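Local coordinates for putative nucleoside-diphosphate-sugar epimerase (Staphylococcus aureus subsp. aureus, PDB 3E48), which is of unknown function but probably binds NAD(P)H in a Rossmann-type domain and may be a nucleoside-diphosphate-sugar epimerase, at residues Met1-Gly13 and Glu61-Pro73. Sequence-based numbering, arbitrary orientation.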
loop_
_atom_site.group_PDB
_atom_site.type_symbol
_atom_site.label_atom_id
_atom_site.label_comp_id
_atom_site.label_asym_id
_atom_site.label_seq_id
_atom_site.Cartn_x
_atom_site.Cartn_y
_atom_site.Cartn_z
HETATM N N MSE B 1 13.154 14.263 25.946
HETATM C CA MSE B 1 12.459 13.644 24.781
HETATM C C MSE B 1 11.904 12.285 25.196
HETATM O O MSE B 1 12.650 11.322 25.379
HETATM C CB MSE B 1 13.441 13.485 23.617
HETATM C CG MSE B 1 12.788 13.322 22.252
HETATM SE SE MSE B 1 12.128 11.540 21.900
HETATM C CE MSE B 1 13.772 10.779 21.216
ATOM N N ASN B 2 10.588 12.219 25.347
ATOM C CA ASN B 2 9.934 10.990 25.758
ATOM C C ASN B 2 9.675 10.049 24.599
ATOM O O ASN B 2 8.989 10.396 23.636
ATOM C CB ASN B 2 8.636 11.325 26.486
ATOM C CG ASN B 2 8.883 12.165 27.723
ATOM O OD1 ASN B 2 9.627 11.759 28.619
ATOM N ND2 ASN B 2 8.278 13.342 27.772
ATOM N N ILE B 3 10.233 8.848 24.719
ATOM C CA ILE B 3 10.119 7.810 23.704
ATOM C C ILE B 3 9.177 6.713 24.172
ATOM O O ILE B 3 9.230 6.282 25.324
ATOM C CB ILE B 3 11.485 7.157 23.423
ATOM C CG1 ILE B 3 12.525 8.227 23.101
ATOM C CG2 ILE B 3 11.361 6.176 22.268
ATOM C CD1 ILE B 3 13.940 7.689 23.042
HETATM N N MSE B 4 8.325 6.259 23.262
HETATM C CA MSE B 4 7.366 5.206 23.558
HETATM C C MSE B 4 7.488 4.079 22.534
HETATM O O MSE B 4 7.393 4.319 21.334
HETATM C CB MSE B 4 5.948 5.781 23.524
HETATM C CG MSE B 4 4.871 4.780 23.168
HETATM SE SE MSE B 4 4.500 3.534 24.590
HETATM C CE MSE B 4 3.868 4.807 25.883
ATOM N N LEU B 5 7.714 2.860 23.013
ATOM C CA LEU B 5 7.812 1.692 22.142
ATOM C C LEU B 5 6.550 0.857 22.341
ATOM O O LEU B 5 6.295 0.381 23.451
ATOM C CB LEU B 5 9.032 0.842 22.511
ATOM C CG LEU B 5 9.139 -0.500 21.758
ATOM C CD1 LEU B 5 9.366 -0.235 20.273
ATOM C CD2 LEU B 5 10.289 -1.334 22.325
ATOM N N THR B 6 5.748 0.684 21.294
ATOM C CA THR B 6 4.536 -0.125 21.435
ATOM C C THR B 6 4.843 -1.583 21.105
ATOM O O THR B 6 5.763 -1.868 20.338
ATOM C CB THR B 6 3.382 0.370 20.509
ATOM O OG1 THR B 6 3.732 0.145 19.139
ATOM C CG2 THR B 6 3.116 1.858 20.729
ATOM N N GLY B 7 4.076 -2.500 21.692
ATOM C CA GLY B 7 4.284 -3.921 21.453
ATOM C C GLY B 7 5.631 -4.395 21.967
ATOM O O GLY B 7 6.218 -5.337 21.437
ATOM N N ALA B 8 6.101 -3.748 23.028
ATOM C CA ALA B 8 7.397 -4.041 23.633
ATOM C C ALA B 8 7.631 -5.459 24.152
ATOM O O ALA B 8 8.780 -5.887 24.266
ATOM C CB ALA B 8 7.663 -3.041 24.751
ATOM N N THR B 9 6.564 -6.186 24.474
ATOM C CA THR B 9 6.723 -7.542 24.992
ATOM C C THR B 9 6.743 -8.610 23.900
ATOM O O THR B 9 6.901 -9.798 24.182
ATOM C CB THR B 9 5.631 -7.889 26.044
ATOM O OG1 THR B 9 4.333 -7.620 25.509
ATOM C CG2 THR B 9 5.834 -7.060 27.316
ATOM N N GLY B 10 6.596 -8.185 22.649
ATOM C CA GLY B 10 6.629 -9.129 21.544
ATOM C C GLY B 10 8.056 -9.589 21.307
ATOM O O GLY B 10 8.976 -9.121 21.972
ATOM N N HIS B 11 8.254 -10.502 20.362
ATOM C CA HIS B 11 9.599 -10.996 20.083
ATOM C C HIS B 11 10.558 -9.872 19.724
ATOM O O HIS B 11 11.601 -9.717 20.357
ATOM C CB HIS B 11 9.568 -12.024 18.950
ATOM C CG HIS B 11 8.908 -13.311 19.328
ATOM N ND1 HIS B 11 9.328 -14.073 20.395
ATOM C CD2 HIS B 11 7.866 -13.977 18.775
ATOM C CE1 HIS B 11 8.576 -15.157 20.482
ATOM N NE2 HIS B 11 7.681 -15.122 19.513
ATOM N N LEU B 12 10.215 -9.079 18.715
ATOM C CA LEU B 12 11.094 -7.986 18.325
ATOM C C LEU B 12 11.141 -6.902 19.401
ATOM O O LEU B 12 12.210 -6.381 19.715
ATOM C CB LEU B 12 10.644 -7.380 16.993
ATOM C CG LEU B 12 11.420 -6.137 16.543
ATOM C CD1 LEU B 12 12.888 -6.479 16.322
ATOM C CD2 LEU B 12 10.802 -5.600 15.263
ATOM N N GLY B 13 9.985 -6.572 19.970
ATOM C CA GLY B 13 9.938 -5.546 21.002
ATOM C C GLY B 13 10.824 -5.829 22.203
ATOM O O GLY B 13 11.402 -4.911 22.791
ATOM N N GLU B 61 -4.671 7.931 24.939
ATOM C CA GLU B 61 -4.220 8.038 26.324
ATOM C C GLU B 61 -2.749 7.671 26.485
ATOM O O GLU B 61 -1.995 8.380 27.146
ATOM C CB GLU B 61 -5.071 7.140 27.229
ATOM C CG GLU B 61 -6.505 7.605 27.403
ATOM C CD GLU B 61 -6.590 9.017 27.958
ATOM O OE1 GLU B 61 -5.890 9.304 28.953
ATOM O OE2 GLU B 61 -7.361 9.831 27.402
ATOM N N ALA B 62 -2.345 6.562 25.879
ATOM C CA ALA B 62 -0.968 6.098 25.971
ATOM C C ALA B 62 0.046 7.070 25.378
ATOM O O ALA B 62 1.192 7.118 25.824
ATOM C CB ALA B 62 -0.834 4.738 25.288
ATOM N N PHE B 63 -0.373 7.838 24.378
ATOM C CA PHE B 63 0.516 8.783 23.703
ATOM C C PHE B 63 0.623 10.152 24.374
ATOM O O PHE B 63 1.455 10.967 23.978
ATOM C CB PHE B 63 0.077 8.976 22.242
ATOM C CG PHE B 63 0.369 7.796 21.335
ATOM C CD1 PHE B 63 0.877 6.595 21.832
ATOM C CD2 PHE B 63 0.128 7.896 19.968
ATOM C CE1 PHE B 63 1.137 5.513 20.975
ATOM C CE2 PHE B 63 0.382 6.826 19.112
ATOM C CZ PHE B 63 0.889 5.633 19.616
ATOM N N LYS B 64 -0.219 10.421 25.368
ATOM C CA LYS B 64 -0.151 11.709 26.061
ATOM C C LYS B 64 1.245 11.903 26.652
ATOM O O LYS B 64 1.767 11.023 27.337
ATOM C CB LYS B 64 -1.199 11.784 27.177
ATOM C CG LYS B 64 -2.621 11.901 26.667
ATOM C CD LYS B 64 -3.624 11.951 27.810
ATOM C CE LYS B 64 -5.028 12.200 27.287
ATOM N NZ LYS B 64 -6.041 12.219 28.381
ATOM N N GLY B 65 1.855 13.048 26.370
ATOM C CA GLY B 65 3.179 13.319 26.899
ATOM C C GLY B 65 4.346 12.688 26.150
ATOM O O GLY B 65 5.498 12.905 26.519
HETATM N N MSE B 66 4.072 11.907 25.108
HETATM C CA MSE B 66 5.150 11.276 24.346
HETATM C C MSE B 66 5.596 12.149 23.177
HETATM O O MSE B 66 4.799 12.891 22.607
HETATM C CB MSE B 66 4.695 9.910 23.825
HETATM C CG MSE B 66 4.263 8.944 24.907
HETATM SE SE MSE B 66 5.759 8.429 26.047
HETATM C CE MSE B 66 5.389 9.583 27.459
ATOM N N ASP B 67 6.868 12.030 22.813
ATOM C CA ASP B 67 7.430 12.820 21.727
ATOM C C ASP B 67 7.741 11.985 20.500
ATOM O O ASP B 67 7.587 12.441 19.365
ATOM C CB ASP B 67 8.692 13.520 22.223
ATOM C CG ASP B 67 8.393 14.530 23.307
ATOM O OD1 ASP B 67 8.945 14.411 24.425
ATOM O OD2 ASP B 67 7.589 15.445 23.029
ATOM N N THR B 68 8.186 10.760 20.739
ATOM C CA THR B 68 8.529 9.848 19.667
ATOM C C THR B 68 7.924 8.491 19.968
ATOM O O THR B 68 8.119 7.941 21.055
ATOM C CB THR B 68 10.056 9.705 19.543
ATOM O OG1 THR B 68 10.624 10.990 19.263
ATOM C CG2 THR B 68 10.421 8.746 18.423
ATOM N N VAL B 69 7.171 7.974 19.004
ATOM C CA VAL B 69 6.540 6.672 19.126
ATOM C C VAL B 69 7.187 5.721 18.127
ATOM O O VAL B 69 7.295 6.029 16.936
ATOM C CB VAL B 69 5.019 6.749 18.828
ATOM C CG1 VAL B 69 4.424 5.346 18.735
ATOM C CG2 VAL B 69 4.317 7.542 19.926
ATOM N N VAL B 70 7.647 4.583 18.637
ATOM C CA VAL B 70 8.254 3.540 17.815
ATOM C C VAL B 70 7.148 2.495 17.800
ATOM O O VAL B 70 6.845 1.885 18.825
ATOM C CB VAL B 70 9.530 2.979 18.471
ATOM C CG1 VAL B 70 10.183 1.957 17.549
ATOM C CG2 VAL B 70 10.498 4.117 18.773
ATOM N N PHE B 71 6.535 2.324 16.630
ATOM C CA PHE B 71 5.402 1.422 16.448
ATOM C C PHE B 71 5.740 0.086 15.811
ATOM O O PHE B 71 6.301 0.037 14.719
ATOM C CB PHE B 71 4.347 2.116 15.583
ATOM C CG PHE B 71 3.041 1.383 15.497
ATOM C CD1 PHE B 71 2.113 1.485 16.528
ATOM C CD2 PHE B 71 2.737 0.588 14.393
ATOM C CE1 PHE B 71 0.897 0.806 16.467
ATOM C CE2 PHE B 71 1.519 -0.099 14.319
ATOM C CZ PHE B 71 0.596 0.013 15.363
ATOM N N ILE B 72 5.389 -0.992 16.505
ATOM C CA ILE B 72 5.600 -2.341 15.999
ATOM C C ILE B 72 4.220 -2.894 15.662
ATOM O O ILE B 72 3.389 -3.086 16.549
ATOM C CB ILE B 72 6.258 -3.244 17.061
ATOM C CG1 ILE B 72 7.633 -2.678 17.421
ATOM C CG2 ILE B 72 6.376 -4.677 16.537
ATOM C CD1 ILE B 72 8.349 -3.450 18.507
ATOM N N PRO B 73 3.952 -3.138 14.371
ATOM C CA PRO B 73 2.648 -3.672 13.958
ATOM C C PRO B 73 2.314 -5.005 14.627
ATOM O O PRO B 73 3.211 -5.753 15.018
ATOM C CB PRO B 73 2.801 -3.827 12.446
ATOM C CG PRO B 73 3.727 -2.713 12.084
ATOM C CD PRO B 73 4.769 -2.783 13.198
#
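Met4 and Val70 interlock strands 3-6 and 68-71 as parallel neighbours: Met4 N donates to Thr68 O, Met4 O takes up Val70 N at 2.7 Å, nearly straight, and Thr6 N closes the ladder on Val70 O. Where the pairing starts, Asn2 O accepts both Asp67 N and Thr68 N, while Asn2 N donates to the anti lone pair of Asp67 OD1 (2.9 Å, 166°); Asn2 ND2 adds a weak bond to Gly65 O. Along selenomethionine Met4, CB lies 3.7 Å from SE of Met66, also a selenomethionine; CG passes the Phe63 ring and Val69 CG2; bends at chi2 (73°) and chi3 (63°) fold the chain back, and CE ends 3.5 Å from Ala62 O. Val69 CG2 sits over the centre of the Phe63 ring, 3.8 Å above its plane, while Thr6 CG2 meets that ring at its edge. On the other face, Leu5 CD1 touches Val70 CG1 at 3.6 Å, beneath helices 11-22 and 174-186. Beyond the ladder, Thr6 OG1 receives a weak bond from Ile72 N and hydrogen-bonds Tyr53 OH, which also reaches Ile72 O. Gly7 and Gly10 bound the turn after strand 3-6 and Gly13 lies in helix 11-22, a GxxGxxG spacing consistent with dinucleotide binding. Apolar side chains thus pack on both faces, while backbone bonds alternate: Met4 and Thr6 to strand 68-71, Ile3 and Leu5 to strand 28-32.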